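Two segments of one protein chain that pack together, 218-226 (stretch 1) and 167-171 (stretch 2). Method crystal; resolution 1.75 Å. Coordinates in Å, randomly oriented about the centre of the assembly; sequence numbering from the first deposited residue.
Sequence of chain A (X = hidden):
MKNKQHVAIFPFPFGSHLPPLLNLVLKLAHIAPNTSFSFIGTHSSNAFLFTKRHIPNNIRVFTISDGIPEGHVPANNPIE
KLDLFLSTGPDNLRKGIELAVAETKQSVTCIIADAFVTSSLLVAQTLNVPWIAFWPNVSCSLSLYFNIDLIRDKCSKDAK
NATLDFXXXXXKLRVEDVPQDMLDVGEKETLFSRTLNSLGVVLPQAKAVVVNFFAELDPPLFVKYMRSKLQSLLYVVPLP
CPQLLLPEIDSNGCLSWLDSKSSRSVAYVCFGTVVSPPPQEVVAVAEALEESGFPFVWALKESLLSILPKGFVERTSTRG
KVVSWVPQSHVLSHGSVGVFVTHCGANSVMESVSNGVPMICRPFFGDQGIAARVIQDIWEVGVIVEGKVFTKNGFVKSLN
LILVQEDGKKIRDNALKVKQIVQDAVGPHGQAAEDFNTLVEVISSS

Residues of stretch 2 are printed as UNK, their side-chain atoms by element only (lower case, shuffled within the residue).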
# COMPACT_ATOMS: atom_id res chain seq x y z
N ASP A 218 12.99 7.31 2.82
CA ASP A 218 12.20 8.47 3.22
C ASP A 218 13.13 9.65 3.46
O ASP A 218 14.28 9.47 3.87
CB ASP A 218 11.39 8.17 4.49
CG ASP A 218 10.13 7.37 4.21
OD1 ASP A 218 9.73 7.27 3.03
OD2 ASP A 218 9.55 6.83 5.18
N PRO A 219 12.64 10.88 3.21
CA PRO A 219 13.48 12.05 3.49
C PRO A 219 13.83 12.09 4.97
O PRO A 219 12.93 11.95 5.80
CB PRO A 219 12.58 13.22 3.13
CG PRO A 219 11.60 12.65 2.13
CD PRO A 219 11.35 11.25 2.60
N PRO A 220 15.13 12.22 5.30
CA PRO A 220 15.57 12.18 6.70
C PRO A 220 14.86 13.21 7.59
O PRO A 220 14.59 12.92 8.75
CB PRO A 220 17.07 12.49 6.60
CG PRO A 220 17.46 12.02 5.24
CD PRO A 220 16.26 12.27 4.36
N LEU A 221 14.55 14.39 7.05
CA LEU A 221 13.81 15.40 7.82
C LEU A 221 12.38 14.98 8.11
O LEU A 221 11.84 15.27 9.18
CB LEU A 221 13.81 16.76 7.12
CG LEU A 221 14.84 17.76 7.62
CD1 LEU A 221 16.25 17.22 7.46
CD2 LEU A 221 14.68 19.09 6.90
N PHE A 222 11.74 14.31 7.15
CA PHE A 222 10.42 13.75 7.40
C PHE A 222 10.50 12.73 8.53
O PHE A 222 9.64 12.70 9.42
CB PHE A 222 9.83 13.11 6.14
CG PHE A 222 8.79 12.07 6.43
CD1 PHE A 222 7.48 12.44 6.73
CD2 PHE A 222 9.11 10.72 6.41
CE1 PHE A 222 6.52 11.46 7.02
CE2 PHE A 222 8.16 9.75 6.69
CZ PHE A 222 6.87 10.12 6.99
N VAL A 223 11.54 11.89 8.51
CA VAL A 223 11.67 10.85 9.52
C VAL A 223 11.85 11.51 10.88
O VAL A 223 11.19 11.12 11.84
CB VAL A 223 12.84 9.89 9.22
CG1 VAL A 223 13.03 8.90 10.36
CG2 VAL A 223 12.58 9.16 7.90
N LYS A 224 12.72 12.52 10.95
CA LYS A 224 12.92 13.26 12.20
C LYS A 224 11.64 13.93 12.67
O LYS A 224 11.32 13.88 13.85
CB LYS A 224 14.03 14.30 12.07
CG LYS A 224 15.42 13.71 12.06
CD LYS A 224 16.48 14.80 12.15
CE LYS A 224 17.87 14.21 12.28
NZ LYS A 224 18.90 15.26 12.49
N TYR A 225 10.91 14.54 11.75
CA TYR A 225 9.64 15.15 12.09
C TYR A 225 8.67 14.14 12.71
O TYR A 225 8.05 14.41 13.74
CB TYR A 225 9.01 15.83 10.86
CG TYR A 225 7.65 16.44 11.12
CD1 TYR A 225 7.53 17.67 11.76
CD2 TYR A 225 6.48 15.80 10.71
CE1 TYR A 225 6.29 18.24 11.98
CE2 TYR A 225 5.23 16.36 10.93
CZ TYR A 225 5.15 17.58 11.57
OH TYR A 225 3.92 18.15 11.79
N MET A 226 8.55 12.96 12.11
CA MET A 226 7.62 11.98 12.65
C MET A 226 8.08 11.46 13.99
O MET A 226 7.26 11.17 14.85
CB MET A 226 7.37 10.84 11.66
CG MET A 226 6.62 11.27 10.41
SD MET A 226 5.04 12.08 10.77
CE MET A 226 4.38 10.92 11.96
N UNK A 167 5.73 21.30 5.70
CA UNK A 167 5.98 19.90 6.07
C UNK A 167 7.47 19.63 5.94
O UNK A 167 8.00 19.59 4.83
c UNK A 167 3.71 19.11 4.99
c UNK A 167 3.00 18.85 6.32
c UNK A 167 5.22 18.95 5.14
c UNK A 167 3.19 18.16 3.91
N UNK A 168 8.17 19.44 7.08
CA UNK A 168 9.61 19.20 7.00
C UNK A 168 9.96 17.99 6.13
O UNK A 168 9.37 16.91 6.29
c UNK A 168 7.71 19.58 8.47
c UNK A 168 10.01 18.98 8.46
c UNK A 168 9.01 19.80 9.22
N UNK A 169 10.89 18.19 5.20
CA UNK A 169 11.36 17.12 4.33
C UNK A 169 10.46 16.87 3.13
O UNK A 169 10.82 16.11 2.22
N UNK A 170 9.29 17.50 3.12
CA UNK A 170 8.28 17.20 2.11
C UNK A 170 7.84 18.45 1.35
O UNK A 170 6.69 18.55 0.92
c UNK A 170 7.37 15.12 3.34
c UNK A 170 7.07 16.49 2.73
c UNK A 170 6.12 14.56 4.02
c UNK A 170 7.89 14.16 2.28
N UNK A 171 8.76 19.38 1.17
CA UNK A 171 8.47 20.63 0.47
C UNK A 171 8.16 20.42 -1.02
O UNK A 171 7.63 21.31 -1.68
c UNK A 171 9.61 21.64 0.64
o UNK A 171 10.80 21.21 -0.00

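Position 167 carries four side-chain carbons and no heteroatom. One carbon bonds to CA, the next bears two terminal methyls, so the chain forks at its second atom. The nearest approach to stretch 1 is that of a terminal carbon to Tyr-225 OH, at 5.6 Å, so the identification rests on shape alone. That pattern is leucine; an isoleucine or valine would already branch at CB. Leu-167 contributes its backbone instead, since its O accepts a hydrogen bond from the N of position 170 at 3.0 Å, closing a type II beta turn.

Position 168 has three carbons, one of them bonded to the backbone N, so the side chain closes a ring onto the main chain. One ring carbon is 3.6 Å from Tyr-225 CD1, and the carbon bonded to N is 4.1 Å from the Tyr-225 ring centroid, 21° off the ring normal. With phi at -58°, this is proline. Pro-168 CD sits over one face of the Tyr-225 ring, a CH-pi contact, while CG is the carbon nearest Tyr-225 CD1.

Position 169 shows no side-chain atoms. Its CA approaches Leu-221 CB to 3.7 Å, and its O lies 3.5 Å from Pro-219 CB. An ideal CB here would lie 2.5 Å from Phe-222 N, a clash, and only 3.2 Å from Leu-221 CB. The phi of 82° also favours the residue this implies, glycine.

Position 170 again has four carbons forked at the second, with one terminal methyl 3.7 Å from Phe-222 CD1 and the other 4.0 Å from Pro-219 CG. This is a second leucine. Its CA-to-CB bond points sideways, but with chi1 at -64° and chi2 at 176° the end of the chain comes nearer the helix. Leu-170 CD1 is the methyl near the Phe-222 ring, which it meets obliquely; CD2 is the one near Pro-219.

Position 171 has one carbon followed by one oxygen, hence serine. Ser-171 OG comes no nearer than 8.2 Å, to Leu-221 CD2, and takes no part in the contact.

The contact is thus a turn docked against the first part of a helix that has Pro-219 at its N-cap position. No hydrogen bond crosses it; 345 Å² is buried, both sides summed, and the side-chain contacts are apolar. Pro-168 packs on Tyr-225, Leu-170 reaches Phe-222 and Pro-219, and Gly-169 between them allows close backbone approach, with its CA 4.6 Å from Leu-221 CA. A CA-H...O contact adds to this, Phe-222 CA lying 3.5 Å from Pro-168 O with an angle of 125° at the hydrogen.

Stretch 2 (167-171) LPGLS
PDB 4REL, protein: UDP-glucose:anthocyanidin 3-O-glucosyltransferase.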